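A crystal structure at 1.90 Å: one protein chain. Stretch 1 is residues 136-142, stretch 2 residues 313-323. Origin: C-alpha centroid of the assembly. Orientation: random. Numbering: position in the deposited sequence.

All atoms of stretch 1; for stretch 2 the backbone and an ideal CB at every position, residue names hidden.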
# COMPACT_ATOMS: atom_id res chain seq x y z
N GLU A 136 -21.58 -0.86 -6.35
CA GLU A 136 -22.09 -0.91 -7.69
C GLU A 136 -21.83 -2.34 -8.19
O GLU A 136 -20.97 -2.62 -9.02
CB GLU A 136 -21.47 0.16 -8.59
CG GLU A 136 -21.18 1.50 -7.95
CD GLU A 136 -22.38 2.27 -7.43
OE1 GLU A 136 -23.56 1.84 -7.54
OE2 GLU A 136 -22.11 3.35 -6.84
N LEU A 137 -22.61 -3.27 -7.64
CA LEU A 137 -22.32 -4.69 -7.82
C LEU A 137 -22.38 -5.10 -9.28
O LEU A 137 -23.37 -4.81 -9.98
CB LEU A 137 -23.30 -5.54 -7.04
CG LEU A 137 -22.97 -7.03 -7.03
CD1 LEU A 137 -21.78 -7.33 -6.11
CD2 LEU A 137 -24.19 -7.80 -6.53
N ALA A 138 -21.35 -5.85 -9.71
CA ALA A 138 -21.20 -6.35 -11.05
C ALA A 138 -21.10 -5.28 -12.15
O ALA A 138 -21.00 -5.61 -13.32
CB ALA A 138 -22.31 -7.33 -11.37
N GLY A 139 -21.09 -4.01 -11.76
CA GLY A 139 -21.08 -2.84 -12.67
C GLY A 139 -22.39 -2.08 -12.69
O GLY A 139 -22.50 -0.99 -13.26
N ILE A 140 -23.38 -2.65 -12.05
CA ILE A 140 -24.71 -2.06 -11.99
C ILE A 140 -24.73 -0.97 -10.90
O ILE A 140 -24.52 -1.27 -9.73
CB ILE A 140 -25.74 -3.15 -11.67
CG1 ILE A 140 -25.64 -4.29 -12.71
CG2 ILE A 140 -27.15 -2.57 -11.65
CD1 ILE A 140 -26.22 -5.59 -12.25
N VAL A 141 -25.04 0.28 -11.30
CA VAL A 141 -24.94 1.44 -10.44
C VAL A 141 -26.23 1.54 -9.65
O VAL A 141 -27.29 1.30 -10.22
CB VAL A 141 -24.72 2.75 -11.24
CG1 VAL A 141 -24.76 3.97 -10.32
CG2 VAL A 141 -23.36 2.71 -11.93
N CYS A 142 -26.14 1.89 -8.37
CA CYS A 142 -27.32 2.07 -7.52
C CYS A 142 -28.29 3.25 -7.88
O CYS A 142 -27.99 4.10 -8.71
CB CYS A 142 -26.89 2.22 -6.07
SG CYS A 142 -26.11 0.68 -5.45
N UNK A 313 -32.32 3.07 -16.25
CA UNK A 313 -31.33 4.03 -15.71
C UNK A 313 -29.85 3.64 -15.85
O UNK A 313 -29.00 4.53 -15.80
CB UNK A 313 -31.62 4.25 -14.22
N UNK A 314 -29.53 2.36 -16.04
CA UNK A 314 -28.16 1.90 -15.96
C UNK A 314 -27.70 1.26 -17.26
O UNK A 314 -28.42 0.42 -17.83
CB UNK A 314 -28.01 0.91 -14.80
N UNK A 315 -26.50 1.62 -17.68
CA UNK A 315 -25.71 0.79 -18.59
C UNK A 315 -24.48 0.32 -17.79
O UNK A 315 -23.53 1.09 -17.53
CB UNK A 315 -25.31 1.55 -19.85
N UNK A 316 -24.49 -0.96 -17.44
CA UNK A 316 -23.41 -1.55 -16.65
C UNK A 316 -22.16 -1.75 -17.47
O UNK A 316 -22.24 -1.99 -18.66
CB UNK A 316 -23.85 -2.89 -16.05
N UNK A 317 -21.00 -1.62 -16.82
CA UNK A 317 -19.69 -2.01 -17.42
C UNK A 317 -19.54 -3.51 -17.62
O UNK A 317 -18.60 -3.94 -18.25
CB UNK A 317 -18.54 -1.52 -16.54
N UNK A 318 -20.45 -4.31 -17.04
CA UNK A 318 -20.56 -5.74 -17.26
C UNK A 318 -19.33 -6.46 -16.74
O UNK A 318 -18.59 -7.13 -17.50
CB UNK A 318 -20.76 -6.04 -18.75
N UNK A 319 -19.08 -6.25 -15.46
CA UNK A 319 -17.91 -6.86 -14.76
C UNK A 319 -18.13 -8.30 -14.26
O UNK A 319 -17.29 -9.17 -14.49
CB UNK A 319 -17.53 -5.99 -13.56
N UNK A 320 -19.28 -8.56 -13.67
CA UNK A 320 -19.68 -9.94 -13.27
C UNK A 320 -21.01 -10.36 -13.86
O UNK A 320 -21.98 -9.55 -13.88
CB UNK A 320 -19.76 -10.05 -11.75
N UNK A 321 -21.09 -11.62 -14.29
CA UNK A 321 -22.34 -12.19 -14.67
C UNK A 321 -22.95 -12.96 -13.49
O UNK A 321 -22.87 -14.19 -13.38
CB UNK A 321 -22.16 -13.10 -15.89
N UNK A 322 -23.59 -12.17 -12.65
CA UNK A 322 -24.30 -12.67 -11.48
C UNK A 322 -25.65 -13.28 -11.89
O UNK A 322 -26.44 -12.64 -12.64
CB UNK A 322 -24.51 -11.55 -10.46
N UNK A 323 -25.90 -14.51 -11.42
CA UNK A 323 -27.15 -15.20 -11.67
C UNK A 323 -27.68 -15.72 -10.39
O UNK A 323 -26.92 -15.95 -9.43
CB UNK A 323 -26.98 -16.33 -12.68

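Position 313 directs its CA-to-CB bond toward stretch 1, yet no atom there lies within 5.5 Å of the ideal CB, so many side chains would serve. It is Thr313, which makes no contact across the gap.

At 314, phi/psi of -120/135 is extended, and the ideal CB points toward stretch 1, 4.6 Å from Val141 N and 4.8 Å from Ile140 CG2. The space is modest and lined partly by aliphatic groups; a medium apolar residue, branched or not, would suit. The deposited Val314 (chi1 t) places CG1 4.3 Å from Ile140 CG2 and CG2 4.4 Å from Val141 CB.

The CA-to-CB bond at 315 points away, leaving the choice unconstrained by stretch 1. Glu315 is found there.

Position 316 faces Gly139: its ideal CB is 3.6 Å from Gly139 O and 4.0 Å from Ile140 N. So close to backbone, a small side chain is favoured; Ala, Ser or Cys are all plausible. Ser316 brings OG to 3.1 Å from Gly139 C. OG also accepts a hydrogen bond from the backbone N of 318 (2.9 Å), bracing the turn.

At 317 the CA-to-CB bond runs sideways, with the ideal CB 4.8 Å from Gly139 CA. A small or polar group fits without being demanded. Ser317 sets OG 3.6 Å from Gly139 CA. A CB on Gly139 would sit 2.5 Å from Ser316 OG and 2.8 Å from Ser317 OG, clashing with both; its phi/psi of 109/-9 independently calls for glycine.

Position 318 has phi/psi of 65/57, a left-handed conformation in which Gly, Asn or Asp would be common guesses, and its CB points away. The residue is Arg318, whose NH1 forms a salt bridge with Glu315 OE2 at 2.9 Å.

At 319 the ideal CB points toward stretch 1, 3.5 Å from Ala138 O, but the firm link is backbone: N donates to Ala138 O at 2.9 Å. Any residue that keeps its backbone N-H can make this bond, which leaves proline out. The ring of His319 lies beyond its CB, with CG 4.7 Å from Ala138 O, and ND1 is hydrogen-bonded elsewhere in the structure.

The ideal CB of 320 lies 3.7 Å from Ala138 CB, suggesting an apolar residue. Leu320 makes that CB–CB contact, while its N donates a weak hydrogen bond to Ala138 O (3.4 Å, 165°).

Position 321 points away and is occupied by Tyr321.

At 322 the bond points toward stretch 1, and the ideal CB lies 4.8 Å from Ala138 CB and 5.4 Å from Leu137 CD2, leaving room for Leu, Ile or Met. Ile322 extends CD1 to 3.6 Å from Leu137 CD2 and 4.0 Å from Ala138 CB.

At 323 nothing of stretch 1 lies within 5.5 Å of the ideal CB, so stretch 1 sets no preference; the residue is Thr323.

Stretch 2 313-323: TVESSRHLYIT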
# COMPACT_ATOMS: atom_id res chain seq x y z
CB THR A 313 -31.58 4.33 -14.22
OG1 THR A 313 -31.49 3.12 -13.46
CG2 THR A 313 -32.93 4.95 -14.04
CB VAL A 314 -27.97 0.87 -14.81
CG1 VAL A 314 -26.55 0.21 -14.81
CG2 VAL A 314 -28.26 1.55 -13.50
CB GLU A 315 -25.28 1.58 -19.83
CG GLU A 315 -24.31 0.87 -20.80
CD GLU A 315 -24.96 -0.07 -21.79
OE1 GLU A 315 -26.17 -0.31 -21.73
OE2 GLU A 315 -24.24 -0.62 -22.63
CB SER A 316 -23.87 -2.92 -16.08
OG SER A 316 -22.80 -3.60 -15.41
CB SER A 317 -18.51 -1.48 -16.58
OG SER A 317 -18.65 -1.89 -15.22
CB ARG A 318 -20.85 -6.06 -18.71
CG ARG A 318 -22.21 -5.51 -19.16
CD ARG A 318 -22.44 -5.68 -20.64
NE ARG A 318 -23.75 -5.18 -21.06
CZ ARG A 318 -24.05 -3.91 -21.36
NH1 ARG A 318 -23.12 -2.93 -21.25
NH2 ARG A 318 -25.29 -3.61 -21.75
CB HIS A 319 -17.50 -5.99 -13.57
CG HIS A 319 -16.42 -6.61 -12.76
ND1 HIS A 319 -15.25 -7.06 -13.32
CD2 HIS A 319 -16.41 -7.01 -11.48
CE1 HIS A 319 -14.54 -7.68 -12.40
NE2 HIS A 319 -15.22 -7.64 -11.27
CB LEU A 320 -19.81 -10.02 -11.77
CG LEU A 320 -18.51 -9.74 -10.97
CD1 LEU A 320 -18.88 -9.66 -9.51
CD2 LEU A 320 -17.44 -10.79 -11.22
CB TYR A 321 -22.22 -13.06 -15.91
CG TYR A 321 -23.55 -13.24 -16.60
CD1 TYR A 321 -24.10 -12.20 -17.34
CD2 TYR A 321 -24.27 -14.43 -16.48
CE1 TYR A 321 -25.33 -12.36 -17.96
CE2 TYR A 321 -25.50 -14.62 -17.14
CZ TYR A 321 -26.03 -13.57 -17.84
OH TYR A 321 -27.21 -13.74 -18.46
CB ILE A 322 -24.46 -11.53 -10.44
CG1 ILE A 322 -23.02 -11.16 -9.95
CG2 ILE A 322 -25.44 -11.97 -9.33
CD1 ILE A 322 -22.88 -10.28 -8.73
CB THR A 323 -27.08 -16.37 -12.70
OG1 THR A 323 -26.58 -17.58 -12.08
CG2 THR A 323 -26.24 -16.00 -13.95
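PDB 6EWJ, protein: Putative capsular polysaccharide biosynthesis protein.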